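Local coordinates for protein acetylxylan esterase / glucomannan deacetylase (Cellvibrio japonicus, PDB 2WAA) that removes acetyl groups from acetylated xylan and glucomannan, contributing to the breakdown of plant cell wall polysaccharides, at residues Gly61-Asp66 with Gly110-Lys115; Phe205-Leu210 with Val256-Asp261; Leu228-Ile233 with Pro331-Ile336; Ile268-Gly273 with Gly289-Gln294. All blocks are in the same frame, centred on the assembly; numbering follows the deposited sequence.

Contact 1. Residues Gly61-Asp66 with Gly110-Lys115; sequences GNSWID and GQVTLK
Two antiparallel sheets face each other in the N-terminal domain of this family 2 carbohydrate esterase, and S63 and V112 meet between them. The two side chains both project toward the opposing segment. CG2 of V112 comes up against CB of S63 at 3.4 Å, tighter than ordinary van der Waals contact, while the same methyl of V112 lies 3.8 Å from S63 OG. With its OG turned back beside the backbone N (chi1 -54°), S63 carries the hydroxyl past the methyl toward the loop that precedes the second strand, where CA of G110 lies 4.0 Å from OG. One water completes the junction: it sits 2.6 Å from S63 OG and gives a weak hydrogen bond to G110 O, 2.7 Å away. L79 and F36 also pack on V112, and S58 touches S63, so strands of both sheets enclose the pair. Between the segments there is no direct hydrogen bond. The chemistry is therefore divided within one small residue: the carbon of S63 packs as part of an apolar interior, and its buried hydroxyl finds a polar partner in the water that relays it to a backbone carbonyl.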
loop_
_atom_site.group_PDB
_atom_site.type_symbol
_atom_site.label_atom_id
_atom_site.label_comp_id
_atom_site.label_asym_id
_atom_site.label_seq_id
_atom_site.Cartn_x
_atom_site.Cartn_y
_atom_site.Cartn_z
ATOM N N GLY A 61 -16.858 -9.667 0.202
ATOM C CA GLY A 61 -16.820 -10.383 1.454
ATOM C C GLY A 61 -15.512 -11.133 1.641
ATOM O O GLY A 61 -15.441 -12.124 2.378
ATOM N N ASN A 62 -14.461 -10.651 0.969
ATOM C CA ASN A 62 -13.188 -11.344 0.975
ATOM C C ASN A 62 -12.035 -10.402 1.374
ATOM O O ASN A 62 -10.874 -10.653 1.020
ATOM C CB ASN A 62 -12.983 -11.885 -0.455
ATOM C CG ASN A 62 -11.951 -12.988 -0.534
ATOM O OD1 ASN A 62 -11.677 -13.660 0.449
ATOM N ND2 ASN A 62 -11.414 -13.220 -1.758
ATOM N N SER A 63 -12.369 -9.316 2.067
ATOM C CA SER A 63 -11.388 -8.256 2.421
ATOM C C SER A 63 -11.082 -8.224 3.938
ATOM O O SER A 63 -11.971 -8.392 4.781
ATOM C CB SER A 63 -11.897 -6.870 2.010
ATOM O OG SER A 63 -12.248 -6.835 0.634
ATOM N N TRP A 64 -9.822 -7.968 4.286
ATOM C CA TRP A 64 -9.439 -7.957 5.690
ATOM C C TRP A 64 -8.926 -6.590 6.092
ATOM O O TRP A 64 -8.259 -5.869 5.294
ATOM C CB TRP A 64 -8.295 -8.965 5.949
ATOM C CG TRP A 64 -8.755 -10.442 5.836
ATOM C CD1 TRP A 64 -8.943 -11.186 4.686
ATOM C CD2 TRP A 64 -9.057 -11.323 6.939
ATOM N NE1 TRP A 64 -9.325 -12.464 5.022
ATOM C CE2 TRP A 64 -9.402 -12.580 6.389
ATOM C CE3 TRP A 64 -9.015 -11.178 8.342
ATOM C CZ2 TRP A 64 -9.760 -13.673 7.188
ATOM C CZ3 TRP A 64 -9.351 -12.264 9.150
ATOM C CH2 TRP A 64 -9.731 -13.503 8.571
ATOM N N ILE A 65 -9.189 -6.253 7.344
ATOM C CA ILE A 65 -8.611 -5.066 7.948
ATOM C C ILE A 65 -7.954 -5.446 9.288
ATOM O O ILE A 65 -8.301 -6.477 9.898
ATOM C CB ILE A 65 -9.691 -3.996 8.205
ATOM C CG1 ILE A 65 -10.769 -4.548 9.184
ATOM C CG2 ILE A 65 -10.296 -3.509 6.837
ATOM C CD1 ILE A 65 -11.768 -3.502 9.668
ATOM N N ASP A 66 -6.998 -4.608 9.719
ATOM C CA ASP A 66 -6.509 -4.620 11.107
ATOM C C ASP A 66 -7.115 -3.439 11.858
ATOM O O ASP A 66 -7.284 -2.362 11.296
ATOM C CB ASP A 66 -4.974 -4.446 11.173
ATOM C CG ASP A 66 -4.217 -5.780 10.902
ATOM O OD1 ASP A 66 -4.702 -6.844 11.327
ATOM O OD2 ASP A 66 -3.126 -5.736 10.300
ATOM N N GLY A 110 -11.132 -7.157 -3.274
ATOM C CA GLY A 110 -12.346 -6.366 -3.287
ATOM C C GLY A 110 -12.011 -4.944 -2.862
ATOM O O GLY A 110 -10.835 -4.574 -2.695
ATOM N N GLN A 111 -13.055 -4.153 -2.698
ATOM C CA GLN A 111 -12.862 -2.817 -2.148
ATOM C C GLN A 111 -13.670 -2.741 -0.868
ATOM O O GLN A 111 -14.727 -3.401 -0.725
ATOM C CB GLN A 111 -13.306 -1.728 -3.132
ATOM C CG GLN A 111 -12.280 -1.469 -4.222
ATOM C CD GLN A 111 -12.374 -2.482 -5.297
ATOM O OE1 GLN A 111 -13.487 -2.946 -5.603
ATOM N NE2 GLN A 111 -11.222 -2.846 -5.916
ATOM N N VAL A 112 -13.148 -1.982 0.092
ATOM C CA VAL A 112 -13.807 -1.852 1.400
ATOM C C VAL A 112 -14.378 -0.460 1.505
ATOM O O VAL A 112 -13.761 0.485 1.028
ATOM C CB VAL A 112 -12.780 -2.039 2.511
ATOM C CG1 VAL A 112 -13.350 -1.580 3.912
ATOM C CG2 VAL A 112 -12.299 -3.508 2.564
ATOM N N THR A 113 -15.541 -0.313 2.156
ATOM C CA THR A 113 -16.126 1.009 2.352
ATOM C C THR A 113 -16.314 1.214 3.862
ATOM O O THR A 113 -16.820 0.327 4.557
ATOM C CB THR A 113 -17.502 1.081 1.648
ATOM O OG1 THR A 113 -17.296 0.952 0.236
ATOM C CG2 THR A 113 -18.259 2.426 2.005
ATOM N N LEU A 114 -15.883 2.371 4.353
ATOM C CA LEU A 114 -16.191 2.783 5.706
ATOM C C LEU A 114 -17.227 3.863 5.511
ATOM O O LEU A 114 -16.970 4.840 4.793
ATOM C CB LEU A 114 -14.952 3.386 6.375
ATOM C CG LEU A 114 -15.291 4.095 7.687
ATOM C CD1 LEU A 114 -15.881 3.117 8.678
ATOM C CD2 LEU A 114 -14.002 4.772 8.242
ATOM N N LYS A 115 -18.408 3.711 6.112
ATOM C CA LYS A 115 -19.477 4.727 5.900
ATOM C C LYS A 115 -19.506 5.821 6.971
ATOM O O LYS A 115 -19.605 7.017 6.664
ATOM C CB LYS A 115 -20.859 4.056 5.853
ATOM C CG LYS A 115 -20.938 3.073 4.709
ATOM C CD LYS A 115 -22.384 2.587 4.482
ATOM C CE LYS A 115 -22.473 1.735 3.202
ATOM N NZ LYS A 115 -23.862 1.201 2.997
HETATM O O HOH W 1 -10.218 -5.440 -0.164
#

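Contact 2. Residues Phe205-Leu210 with Val256-Asp261; sequences FYQFTL and VRTLLD
Y206, L259 and T258 carry most of this contact, in which a loop following helix 202-205 reaches out to helix 245-262 of the GDSL-like catalytic domain. Y206 lies within a type I turn from F205 to F208, closed by the bond from F208 N to F205 O, and its ring extends away from that turn to the helix because CG is roughly anti to the backbone N (chi1 154°). The phenol end of the ring is what meets L259: its methyl CD2 lies 3.5 Å from Y206 CE1, and it is equally close to CZ and 3.6 Å from OH. On the preceding helical residue, CG2 of T258 touches the ring more loosely, 4.2 Å from Y206 CE2. That methyl also has Q207 as a neighbour, since the Q207 chain bends at chi2 (-66°) and brings NE2 to 4.1 Å from T258 CG2. The surroundings fix the tyrosine further. H221 stacks on its ring, F255 meets it edge-to-face, and its hydroxyl is hydrogen-bonded to H263 and N262, just beyond the helical segment; Q207 OE1 has a weak bond to H221. No hydrogen bond links the two segments directly, yet the phenol is amphipathic in use: its carbons pack on leucine and threonine methyls, while its oxygen is held by two bonds, to the last residue of the same helix and the one after it. Apolar packing and hydrogen bonding thus act together to hold the irregular loop against the helix.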
loop_
_atom_site.group_PDB
_atom_site.type_symbol
_atom_site.label_atom_id
_atom_site.label_comp_id
_atom_site.label_asym_id
_atom_site.label_seq_id
_atom_site.Cartn_x
_atom_site.Cartn_y
_atom_site.Cartn_z
ATOM N N PHE A 205 -2.737 1.247 -13.719
ATOM C CA PHE A 205 -3.376 1.316 -12.389
ATOM C C PHE A 205 -2.786 2.376 -11.492
ATOM O O PHE A 205 -3.420 2.778 -10.522
ATOM C CB PHE A 205 -3.536 -0.064 -11.675
ATOM C CG PHE A 205 -2.220 -0.718 -11.257
ATOM C CD1 PHE A 205 -1.530 -0.303 -10.103
ATOM C CD2 PHE A 205 -1.701 -1.793 -12.002
ATOM C CE1 PHE A 205 -0.304 -0.932 -9.731
ATOM C CE2 PHE A 205 -0.479 -2.426 -11.640
ATOM C CZ PHE A 205 0.205 -1.992 -10.485
ATOM N N TYR A 206 -1.584 2.839 -11.802
ATOM C CA TYR A 206 -1.005 3.969 -11.083
ATOM C C TYR A 206 -1.936 5.203 -11.179
ATOM O O TYR A 206 -1.879 6.107 -10.341
ATOM C CB TYR A 206 0.359 4.305 -11.673
ATOM C CG TYR A 206 0.780 5.743 -11.490
ATOM C CD1 TYR A 206 1.321 6.181 -10.300
ATOM C CD2 TYR A 206 0.676 6.642 -12.544
ATOM C CE1 TYR A 206 1.755 7.534 -10.148
ATOM C CE2 TYR A 206 1.084 7.978 -12.414
ATOM C CZ TYR A 206 1.618 8.409 -11.207
ATOM O OH TYR A 206 2.021 9.729 -11.095
ATOM N N GLN A 207 -2.788 5.229 -12.213
ATOM C CA GLN A 207 -3.703 6.349 -12.394
ATOM C C GLN A 207 -5.013 6.213 -11.626
ATOM O O GLN A 207 -5.794 7.162 -11.602
ATOM C CB GLN A 207 -4.061 6.539 -13.903
ATOM C CG GLN A 207 -2.848 6.890 -14.828
ATOM C CD GLN A 207 -2.177 8.281 -14.578
ATOM O OE1 GLN A 207 -2.608 9.102 -13.724
ATOM N NE2 GLN A 207 -1.062 8.534 -15.317
ATOM N N PHE A 208 -5.265 5.062 -11.004
ATOM C CA PHE A 208 -6.603 4.779 -10.476
ATOM C C PHE A 208 -6.649 4.949 -8.987
ATOM O O PHE A 208 -5.730 4.548 -8.274
ATOM C CB PHE A 208 -6.958 3.311 -10.767
ATOM C CG PHE A 208 -6.987 2.958 -12.235
ATOM C CD1 PHE A 208 -7.271 3.936 -13.181
ATOM C CD2 PHE A 208 -6.808 1.640 -12.637
ATOM C CE1 PHE A 208 -7.340 3.595 -14.543
ATOM C CE2 PHE A 208 -6.865 1.303 -14.005
ATOM C CZ PHE A 208 -7.137 2.260 -14.926
ATOM N N THR A 209 -7.747 5.488 -8.476
ATOM C CA THR A 209 -7.853 5.548 -7.026
ATOM C C THR A 209 -8.016 4.149 -6.425
ATOM O O THR A 209 -7.509 3.836 -5.319
ATOM C CB THR A 209 -9.091 6.376 -6.664
ATOM O OG1 THR A 209 -8.897 7.708 -7.162
ATOM C CG2 THR A 209 -9.303 6.419 -5.145
ATOM N N LEU A 210 -8.810 3.333 -7.116
ATOM C CA LEU A 210 -8.981 1.920 -6.754
ATOM C C LEU A 210 -9.565 1.230 -7.975
ATOM O O LEU A 210 -10.052 1.913 -8.863
ATOM C CB LEU A 210 -9.969 1.789 -5.587
ATOM C CG LEU A 210 -11.356 2.491 -5.725
ATOM C CD1 LEU A 210 -12.274 1.833 -6.744
ATOM C CD2 LEU A 210 -12.080 2.540 -4.354
ATOM N N VAL A 256 8.644 6.613 -16.106
ATOM C CA VAL A 256 9.328 7.401 -15.094
ATOM C C VAL A 256 9.243 8.863 -15.528
ATOM O O VAL A 256 9.085 9.732 -14.692
ATOM C CB VAL A 256 10.775 6.958 -14.903
ATOM C CG1 VAL A 256 11.549 7.947 -14.021
ATOM C CG2 VAL A 256 10.804 5.517 -14.298
ATOM N N ARG A 257 9.258 9.118 -16.838
ATOM C CA ARG A 257 8.972 10.481 -17.296
ATOM C C ARG A 257 7.605 11.005 -16.825
ATOM O O ARG A 257 7.486 12.165 -16.420
ATOM C CB ARG A 257 9.118 10.593 -18.813
ATOM C CG ARG A 257 10.544 10.677 -19.223
ATOM C CD ARG A 257 10.715 10.898 -20.735
ATOM N NE ARG A 257 12.157 10.901 -20.982
ATOM C CZ ARG A 257 12.755 10.314 -22.012
ATOM N NH1 ARG A 257 12.035 9.669 -22.935
ATOM N NH2 ARG A 257 14.089 10.366 -22.101
ATOM N N THR A 258 6.565 10.166 -16.867
ATOM C CA THR A 258 5.282 10.531 -16.299
ATOM C C THR A 258 5.382 10.840 -14.797
ATOM O O THR A 258 4.830 11.842 -14.303
ATOM C CB THR A 258 4.260 9.371 -16.515
ATOM O OG1 THR A 258 4.039 9.191 -17.931
ATOM C CG2 THR A 258 2.899 9.664 -15.795
ATOM N N LEU A 259 6.090 9.986 -14.060
ATOM C CA LEU A 259 6.239 10.224 -12.645
ATOM C C LEU A 259 6.933 11.564 -12.390
ATOM O O LEU A 259 6.563 12.318 -11.474
ATOM C CB LEU A 259 7.076 9.126 -11.988
ATOM C CG LEU A 259 6.420 7.756 -12.016
ATOM C CD1 LEU A 259 7.399 6.786 -11.370
ATOM C CD2 LEU A 259 5.065 7.758 -11.243
ATOM N N LEU A 260 7.995 11.810 -13.142
ATOM C CA LEU A 260 8.827 12.993 -12.903
ATOM C C LEU A 260 7.985 14.262 -13.131
ATOM O O LEU A 260 8.129 15.266 -12.429
ATOM C CB LEU A 260 10.019 12.992 -13.877
ATOM C CG LEU A 260 11.198 12.016 -13.551
ATOM C CD1 LEU A 260 12.141 11.855 -14.788
ATOM C CD2 LEU A 260 11.958 12.461 -12.356
ATOM N N ASP A 261 7.162 14.204 -14.156
ATOM C CA ASP A 261 6.310 15.330 -14.553
ATOM C C ASP A 261 5.148 15.494 -13.560
ATOM O O ASP A 261 4.850 16.600 -13.129
ATOM C CB ASP A 261 5.791 15.082 -15.974
ATOM C CG ASP A 261 4.739 16.068 -16.384
ATOM O OD1 ASP A 261 4.882 17.257 -15.983
ATOM O OD2 ASP A 261 3.768 15.677 -17.091
#

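Contact 3. Residues Leu228-Ile233 with Pro331-Ile336; sequences LIISAI and PQLRQI
L228 begins the sequence of contacts between strand 228-231 and the C-terminal helix 319-337, its CD2 methyl resting 3.9 Å from CD1 of L333. CD2 of L333 lies 4.1 Å from CD2 of L228, so the end of L228 meets both branches of the L333 fork. Next along the strand, I229 points to the other face of the sheet. I230 returns to the helix side: its CB does not aim directly at the helix, but with CG1 beside the backbone N (chi1 -61°) and an extended chi2 of 165° the chain reaches over to place CD1 3.7 Å from L333 CD1. S231 again belongs to the opposite face, where its hydroxyl bonds to Y252 of helix 245-262. L333 lies nearly perpendicular to both strand side chains, and its CD1 is the point common to L228 and I230. I135 of the adjoining strand packs on those two residues, while T171 of helix 167-174 touches L333, extending the buried apolar layer around the contact. One strand thus has helices over both of its faces, 319-337 on one and 245-262 on the other, and it lies in the middle of a five-stranded parallel sheet: the three-layer alpha/beta/alpha arrangement characteristic of SGNH hydrolases.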
loop_
_atom_site.group_PDB
_atom_site.type_symbol
_atom_site.label_atom_id
_atom_site.label_comp_id
_atom_site.label_asym_id
_atom_site.label_seq_id
_atom_site.Cartn_x
_atom_site.Cartn_y
_atom_site.Cartn_z
ATOM N N LEU A 228 9.441 10.935 -2.030
ATOM C CA LEU A 228 10.183 9.785 -2.578
ATOM C C LEU A 228 9.210 8.786 -3.198
ATOM O O LEU A 228 8.193 8.424 -2.581
ATOM C CB LEU A 228 10.934 9.095 -1.465
ATOM C CG LEU A 228 11.413 7.657 -1.685
ATOM C CD1 LEU A 228 12.504 7.623 -2.704
ATOM C CD2 LEU A 228 11.968 7.056 -0.382
ATOM N N ILE A 229 9.533 8.346 -4.419
ATOM C CA ILE A 229 8.779 7.318 -5.100
ATOM C C ILE A 229 9.714 6.117 -5.314
ATOM O O ILE A 229 10.787 6.242 -5.901
ATOM C CB ILE A 229 8.241 7.786 -6.456
ATOM C CG1 ILE A 229 7.411 9.061 -6.269
ATOM C CG2 ILE A 229 7.475 6.615 -7.156
ATOM C CD1 ILE A 229 6.911 9.635 -7.514
ATOM N N ILE A 230 9.299 4.960 -4.847
ATOM C CA ILE A 230 10.092 3.746 -5.100
ATOM C C ILE A 230 9.353 2.951 -6.129
ATOM O O ILE A 230 8.181 2.646 -5.914
ATOM C CB ILE A 230 10.185 2.916 -3.808
ATOM C CG1 ILE A 230 10.900 3.784 -2.750
ATOM C CG2 ILE A 230 10.986 1.572 -4.049
ATOM C CD1 ILE A 230 10.749 3.268 -1.357
ATOM N N SER A 231 10.022 2.550 -7.211
ATOM C CA SER A 231 9.352 1.657 -8.153
ATOM C C SER A 231 10.035 0.292 -8.088
ATOM O O SER A 231 11.209 0.191 -8.423
ATOM C CB SER A 231 9.480 2.212 -9.569
ATOM O OG SER A 231 8.785 1.338 -10.448
ATOM N N ALA A 232 9.300 -0.726 -7.635
ATOM C CA ALA A 232 9.794 -2.092 -7.421
ATOM C C ALA A 232 9.033 -3.063 -8.347
ATOM O O ALA A 232 8.839 -4.250 -7.995
ATOM C CB ALA A 232 9.563 -2.461 -5.941
ATOM N N ILE A 233 8.682 -2.610 -9.554
ATOM C CA ILE A 233 7.894 -3.451 -10.478
ATOM C C ILE A 233 8.870 -4.330 -11.251
ATOM O O ILE A 233 10.080 -4.019 -11.326
ATOM C CB ILE A 233 7.070 -2.557 -11.446
ATOM C CG1 ILE A 233 6.016 -3.359 -12.186
ATOM C CG2 ILE A 233 8.008 -1.807 -12.431
ATOM C CD1 ILE A 233 4.777 -3.723 -11.249
ATOM N N PRO A 331 18.743 2.087 4.615
ATOM C CA PRO A 331 20.012 2.853 4.598
ATOM C C PRO A 331 20.353 3.522 3.259
ATOM O O PRO A 331 20.908 4.625 3.244
ATOM C CB PRO A 331 21.090 1.793 4.934
ATOM C CG PRO A 331 20.365 0.646 5.550
ATOM C CD PRO A 331 18.929 0.685 5.020
ATOM N N GLN A 332 20.016 2.856 2.152
ATOM C CA GLN A 332 20.243 3.408 0.847
ATOM C C GLN A 332 19.323 4.610 0.613
ATOM O O GLN A 332 19.775 5.629 0.075
ATOM C CB GLN A 332 20.023 2.351 -0.229
ATOM C CG GLN A 332 20.990 1.158 -0.117
ATOM C CD GLN A 332 20.721 0.133 -1.232
ATOM O OE1 GLN A 332 21.050 0.369 -2.406
ATOM N NE2 GLN A 332 20.110 -0.995 -0.869
ATOM N N LEU A 333 18.036 4.488 1.000
ATOM C CA LEU A 333 17.109 5.601 0.925
ATOM C C LEU A 333 17.578 6.793 1.784
ATOM O O LEU A 333 17.419 7.974 1.377
ATOM C CB LEU A 333 15.720 5.155 1.352
ATOM C CG LEU A 333 15.144 4.077 0.451
ATOM C CD1 LEU A 333 13.671 3.757 0.850
ATOM C CD2 LEU A 333 15.166 4.506 -1.048
ATOM N N ARG A 334 18.136 6.515 2.947
ATOM C CA ARG A 334 18.650 7.665 3.738
ATOM C C ARG A 334 19.695 8.469 2.944
ATOM O O ARG A 334 19.723 9.721 3.004
ATOM C CB ARG A 334 19.264 7.226 5.074
ATOM C CG ARG A 334 18.269 6.528 6.007
ATOM C CD ARG A 334 18.775 6.516 7.451
ATOM N NE ARG A 334 17.832 5.824 8.346
ATOM C CZ ARG A 334 16.792 6.400 8.946
ATOM N NH1 ARG A 334 16.544 7.696 8.748
ATOM N NH2 ARG A 334 16.000 5.674 9.738
ATOM N N GLN A 335 20.593 7.771 2.236
ATOM C CA GLN A 335 21.678 8.438 1.518
ATOM C C GLN A 335 21.102 9.189 0.335
ATOM O O GLN A 335 21.553 10.287 0.008
ATOM C CB GLN A 335 22.730 7.414 1.017
ATOM C CG GLN A 335 23.684 6.886 2.080
ATOM C CD GLN A 335 24.443 5.620 1.649
ATOM O OE1 GLN A 335 23.858 4.716 1.071
ATOM N NE2 GLN A 335 25.735 5.545 1.964
ATOM N N ILE A 336 20.139 8.557 -0.347
ATOM C CA ILE A 336 19.573 9.136 -1.548
ATOM C C ILE A 336 18.764 10.400 -1.165
ATOM O O ILE A 336 18.802 11.395 -1.888
ATOM C CB ILE A 336 18.694 8.116 -2.297
ATOM C CG1 ILE A 336 19.573 7.075 -3.035
ATOM C CG2 ILE A 336 17.837 8.795 -3.367
ATOM C CD1 ILE A 336 18.839 5.758 -3.291
#

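Contact 4. Residues Ile268-Gly273 with Gly289-Gln294; sequences IVLTEG and GETRQQ
L270, on strand 267-270, sends its side chain toward T291 and R292 of helix 278-295. L270 CB starts the approach, still 5.4 Å from CG of R292. CG of the leucine sits beside the backbone N (chi1 -50°) and forks there. One branch, L270 CD1, makes the contact, lying 3.9 Å from R292 CG and, more loosely, 4.3 Å from the methyl CG2 of T291. The other, L270 CD2, turns back over the sheet, where it packs 3.8 Å from CB of S231 on the neighbouring strand. L270 and R292 run alongside one another, pointing opposite ways, which puts the arginine stem beside the leucine. Beyond the stem the R292 chain bends at chi3 (50°), and NE bonds to the carbonyl of V300; R292 is modelled in two conformers, however, and its outer part is correspondingly less certain. The T291 hydroxyl is hydrogen-bonded within the helix, to Y287 O. The strand, this helix and strand 300-302 form a beta-alpha-beta unit. Methyl and methylene groups alone meet between the segments, while the T291 hydroxyl and, in the conformer given, R292 NE are bonded to backbone carbonyls, consistent with their carbons acting as apolar surface for the leucine.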
loop_
_atom_site.group_PDB
_atom_site.type_symbol
_atom_site.label_atom_id
_atom_site.label_comp_id
_atom_site.label_asym_id
_atom_site.label_seq_id
_atom_site.Cartn_x
_atom_site.Cartn_y
_atom_site.Cartn_z
ATOM N N ILE A 268 13.047 9.705 -7.377
ATOM C CA ILE A 268 12.542 8.383 -7.775
ATOM C C ILE A 268 13.653 7.366 -7.594
ATOM O O ILE A 268 14.792 7.652 -7.956
ATOM C CB ILE A 268 12.076 8.415 -9.199
ATOM C CG1 ILE A 268 10.970 9.519 -9.311
ATOM C CG2 ILE A 268 11.543 7.037 -9.616
ATOM C CD1 ILE A 268 10.502 9.748 -10.633
ATOM N N VAL A 269 13.330 6.224 -6.977
ATOM C CA VAL A 269 14.308 5.149 -6.753
ATOM C C VAL A 269 13.781 3.885 -7.422
ATOM O O VAL A 269 12.666 3.449 -7.111
ATOM C CB VAL A 269 14.548 4.929 -5.243
ATOM C CG1 VAL A 269 15.484 3.759 -5.019
ATOM C CG2 VAL A 269 15.188 6.169 -4.660
ATOM N N LEU A 270 14.564 3.296 -8.344
ATOM C CA LEU A 270 14.145 2.108 -9.036
ATOM C C LEU A 270 14.830 0.914 -8.411
ATOM O O LEU A 270 15.993 0.987 -8.018
ATOM C CB LEU A 270 14.524 2.167 -10.533
ATOM C CG LEU A 270 14.105 3.469 -11.220
ATOM C CD1 LEU A 270 14.477 3.431 -12.695
ATOM C CD2 LEU A 270 12.615 3.617 -11.067
ATOM N N THR A 271 14.109 -0.189 -8.311
ATOM C CA THR A 271 14.730 -1.401 -7.769
ATOM C C THR A 271 14.095 -2.626 -8.423
ATOM O O THR A 271 12.921 -2.582 -8.809
ATOM C CB THR A 271 14.561 -1.458 -6.201
ATOM O OG1 THR A 271 15.144 -2.677 -5.747
ATOM C CG2 THR A 271 13.130 -1.528 -5.836
ATOM N N GLU A 272 14.854 -3.714 -8.565
ATOM C CA GLU A 272 14.324 -4.914 -9.231
ATOM C C GLU A 272 13.434 -5.777 -8.341
ATOM O O GLU A 272 12.805 -6.695 -8.800
ATOM C CB GLU A 272 15.486 -5.771 -9.786
ATOM C CG GLU A 272 16.340 -6.480 -8.736
ATOM C CD GLU A 272 17.490 -5.641 -8.195
ATOM O OE1 GLU A 272 17.494 -4.402 -8.334
ATOM O OE2 GLU A 272 18.410 -6.235 -7.591
ATOM N N GLY A 273 13.448 -5.520 -7.047
ATOM C CA GLY A 273 12.640 -6.320 -6.142
ATOM C C GLY A 273 13.340 -7.605 -5.676
ATOM O O GLY A 273 14.479 -7.932 -6.093
ATOM N N GLY A 289 19.469 0.154 -15.232
ATOM C CA GLY A 289 20.616 1.034 -15.425
ATOM C C GLY A 289 20.448 1.756 -16.764
ATOM O O GLY A 289 20.742 2.932 -16.881
ATOM N N GLU A 290 19.990 1.061 -17.795
ATOM C CA GLU A 290 19.872 1.711 -19.091
ATOM C C GLU A 290 18.691 2.693 -19.096
ATOM O O GLU A 290 18.737 3.720 -19.766
ATOM C CB GLU A 290 19.718 0.696 -20.231
ATOM C CG GLU A 290 19.857 1.327 -21.586
ATOM C CD GLU A 290 20.003 0.287 -22.740
ATOM O OE1 GLU A 290 20.423 -0.861 -22.486
ATOM O OE2 GLU A 290 19.660 0.637 -23.898
ATOM N N THR A 291 17.628 2.362 -18.380
ATOM C CA THR A 291 16.513 3.341 -18.212
ATOM C C THR A 291 17.029 4.628 -17.613
ATOM O O THR A 291 16.694 5.739 -18.055
ATOM C CB THR A 291 15.428 2.701 -17.341
ATOM O OG1 THR A 291 14.938 1.519 -18.035
ATOM C CG2 THR A 291 14.280 3.707 -16.984
ATOM N N ARG A 292 17.820 4.519 -16.556
ATOM C CA ARG A 292 18.346 5.715 -15.928
ATOM C C ARG A 292 19.254 6.486 -16.899
ATOM O O ARG A 292 19.255 7.715 -16.927
ATOM C CB ARG A 292 19.045 5.372 -14.610
ATOM C CG ARG A 292 18.078 4.751 -13.597
ATOM C CD ARG A 292 18.705 4.485 -12.223
ATOM N NE ARG A 292 19.405 5.651 -11.709
ATOM C CZ ARG A 292 20.706 5.853 -11.846
ATOM N NH1 ARG A 292 21.444 4.949 -12.464
ATOM N NH2 ARG A 292 21.268 6.952 -11.369
ATOM N N GLN A 293 20.044 5.758 -17.676
ATOM C CA GLN A 293 20.901 6.418 -18.662
ATOM C C GLN A 293 20.069 7.233 -19.661
ATOM O O GLN A 293 20.365 8.416 -19.927
ATOM C CB GLN A 293 21.825 5.389 -19.349
ATOM C CG GLN A 293 22.654 6.020 -20.476
ATOM C CD GLN A 293 23.903 5.220 -20.794
ATOM O OE1 GLN A 293 24.601 4.752 -19.886
ATOM N NE2 GLN A 293 24.211 5.082 -22.080
ATOM N N GLN A 294 18.997 6.642 -20.173
ATOM C CA GLN A 294 18.105 7.359 -21.096
ATOM C C GLN A 294 17.365 8.527 -20.457
ATOM O O GLN A 294 17.150 9.549 -21.111
ATOM C CB GLN A 294 17.074 6.435 -21.715
ATOM C CG GLN A 294 17.706 5.295 -22.486
ATOM C CD GLN A 294 16.727 4.588 -23.370
ATOM O OE1 GLN A 294 15.509 4.826 -23.293
ATOM N NE2 GLN A 294 17.244 3.700 -24.218
#

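From the N terminus, contact 1 comes first, closing a loop of 43 residues, mostly strand, across the two sheets of the N-terminal domain. Contact 2 opens after it in the catalytic domain, yet in the conformer given Q111 CG packs against L210 CD2, a point where the two domains meet. Contacts 2 and 3 cross: residues 228-233 come between the two segments of contact 2, and contact 3 closes only near the C terminus. Contact 4, a short beta-alpha closure, falls wholly within that long span and follows contact 2 in series. Strands 228-231 and 267-270 are sheet neighbours, so contacts 3 and 4 bind helices to one shared sheet, while I268 also packs against helix 245-262.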